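Local coordinates for probable chaperone (Pseudomonas aeruginosa, PDB 4JMF), which probably acts as a type III secretion chaperone of the CesT family, a dimer-forming protein that binds effector proteins before their export, at residues 56-59 with 60-64. Residues are numbered along the deposited sequence; the frame is centred on the assembly and turned at random.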
ATOM      1  N   GLN B  56      14.615 -12.573  -5.679  1.00 39.92           N
ATOM      2  CA  GLN B  56      13.785 -12.183  -6.816  1.00 39.08           C
ATOM      3  C   GLN B  56      13.158 -10.785  -6.667  1.00 37.24           C
ATOM      4  O   GLN B  56      13.044 -10.245  -5.559  1.00 34.88           O
ATOM      5  CB  GLN B  56      12.730 -13.263  -7.124  1.00 43.48           C
ATOM      6  CG  GLN B  56      11.813 -13.638  -5.969  1.00 41.50           C
ATOM      7  CD  GLN B  56      12.371 -14.742  -5.088  1.00 38.31           C
ATOM      8  OE1 GLN B  56      13.373 -14.559  -4.395  1.00 38.58           O
ATOM      9  NE2 GLN B  56      11.708 -15.896  -5.098  1.00 44.20           N
ATOM     10  N   GLY B  57      12.791 -10.186  -7.796  1.00 35.10           N
ATOM     11  CA  GLY B  57      12.183  -8.869  -7.792  1.00 29.16           C
ATOM     12  C   GLY B  57      13.129  -7.714  -7.501  1.00 32.51           C
ATOM     13  O   GLY B  57      14.353  -7.881  -7.365  1.00 30.35           O
ATOM     14  N   ASP B  58      12.549  -6.525  -7.395  1.00 31.14           N
ATOM     15  CA  ASP B  58      13.325  -5.301  -7.223  1.00 32.45           C
ATOM     16  C   ASP B  58      12.683  -4.506  -6.091  1.00 33.19           C
ATOM     17  O   ASP B  58      11.607  -3.933  -6.275  1.00 25.18           O
ATOM     18  CB  ASP B  58      13.286  -4.504  -8.536  1.00 29.78           C
ATOM     19  CG  ASP B  58      14.172  -3.272  -8.520  1.00 33.31           C
ATOM     20  OD1 ASP B  58      14.656  -2.863  -7.432  1.00 34.41           O
ATOM     21  OD2 ASP B  58      14.363  -2.686  -9.614  1.00 34.75           O
ATOM     22  N   ALA B  59      13.327  -4.464  -4.927  1.00 27.59           N
ATOM     23  CA  ALA B  59      12.755  -3.774  -3.763  1.00 23.83           C
ATOM     24  C   ALA B  59      13.088  -2.292  -3.719  1.00 26.24           C
ATOM     25  O   ALA B  59      12.736  -1.605  -2.763  1.00 25.42           O
ATOM     26  CB  ALA B  59      13.205  -4.440  -2.473  1.00 21.55           C
ATOM     27  N   THR B  60      13.763  -1.787  -4.745  1.00 28.16           N
ATOM     28  CA  THR B  60      14.171  -0.382  -4.735  1.00 31.58           C
ATOM     29  C   THR B  60      13.101   0.486  -5.405  1.00 31.72           C
ATOM     30  O   THR B  60      11.903   0.154  -5.363  1.00 26.92           O
ATOM     31  CB  THR B  60      15.584  -0.187  -5.394  1.00 28.96           C
ATOM     32  OG1 THR B  60      15.476  -0.265  -6.816  1.00 30.19           O
ATOM     33  CG2 THR B  60      16.531  -1.274  -4.938  1.00 22.32           C
ATOM     34  N   ALA B  61      13.516   1.599  -6.008  1.00 24.49           N
ATOM     35  CA  ALA B  61      12.587   2.428  -6.775  1.00 30.53           C
ATOM     36  C   ALA B  61      12.270   1.728  -8.098  1.00 34.84           C
ATOM     37  O   ALA B  61      12.989   1.883  -9.092  1.00 33.53           O
ATOM     38  CB  ALA B  61      13.176   3.822  -7.028  1.00 31.43           C
ATOM     39  N   ASN B  62      11.196   0.943  -8.115  1.00 30.57           N
ATOM     40  CA  ASN B  62      10.868   0.188  -9.318  1.00 32.87           C
ATOM     41  C   ASN B  62       9.395   0.169  -9.657  1.00 28.90           C
ATOM     42  O   ASN B  62       8.564   0.763  -8.950  1.00 29.30           O
ATOM     43  CB  ASN B  62      11.302  -1.240  -9.128  1.00 31.47           C
ATOM     44  CG  ASN B  62      10.832  -1.765  -7.830  1.00 32.44           C
ATOM     45  OD1 ASN B  62       9.639  -1.979  -7.630  1.00 34.23           O
ATOM     46  ND2 ASN B  62      11.752  -1.923  -6.898  1.00 42.74           N
ATOM     47  N   GLU B  63       9.092  -0.554 -10.736  1.00 26.58           N
ATOM     48  CA  GLU B  63       7.748  -0.629 -11.289  1.00 30.85           C
ATOM     49  C   GLU B  63       6.813  -1.344 -10.308  1.00 26.90           C
ATOM     50  O   GLU B  63       5.660  -0.948 -10.139  1.00 27.73           O
ATOM     51  CB  GLU B  63       7.778  -1.347 -12.641  1.00 30.13           C
ATOM     52  CG  GLU B  63       6.442  -1.345 -13.380  1.00 35.54           C
ATOM     53  CD  GLU B  63       6.483  -2.129 -14.683  1.00 41.97           C
ATOM     54  OE1 GLU B  63       7.579  -2.593 -15.076  1.00 42.91           O
ATOM     55  OE2 GLU B  63       5.413  -2.284 -15.310  1.00 45.67           O
ATOM     56  N   GLN B  64       7.315  -2.383  -9.650  1.00 25.06           N
ATOM     57  CA  GLN B  64       6.500  -3.092  -8.671  1.00 24.84           C
ATOM     58  C   GLN B  64       6.080  -2.148  -7.544  1.00 25.04           C
ATOM     59  O   GLN B  64       4.971  -2.256  -7.007  1.00 18.39           O
ATOM     60  CB  GLN B  64       7.266  -4.287  -8.103  1.00 26.95           C
ATOM     61  CG  GLN B  64       6.419  -5.159  -7.171  1.00 24.02           C
ATOM     62  CD  GLN B  64       5.253  -5.802  -7.900  1.00 23.81           C
ATOM     63  OE1 GLN B  64       5.441  -6.503  -8.895  1.00 28.35           O
ATOM     64  NE2 GLN B  64       4.033  -5.550  -7.418  1.00 19.54           N
TER
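Asp-58 and Thr-60 are linked by two hydrogen bonds that converge on a single carboxylate oxygen. Thr-60 OG1 donates to Asp-58 OD1 over 2.8 Å, arriving on the syn side and 18° out of the carboxylate plane. The backbone Thr-60 N reaches the same OD1 at 3.0 Å but from above that plane, with an N-H...O angle of 158°. Setting CG of Asp-58 anti to its own N (chi1 -174°) carries the carboxylate forward along the chain to meet both donors. A side-chain oxygen accepting from the amide two residues on defines an Asx turn; this one bends the loop between strands 46-53 and 75-78 of the CesT-type fold, and the threonine hydroxyl reinforces it. The side chains of Asn-62 and Asp-58 run antiparallel alongside one another, Asn-62 CB lying 3.4 Å from Asp-58 OD2. Asn-62 ND2 is modelled implausibly close to Asp-58 O, so the exact placement of the amide is doubtful; as modelled, Asn-62 OD1 accepts a hydrogen bond from Asn-65 N. The loop also faces the second subunit: Ala-59 O accepts from Asn-65 ND2 of that chain, and Ala-61 O from Arg-78 NE of the same partner.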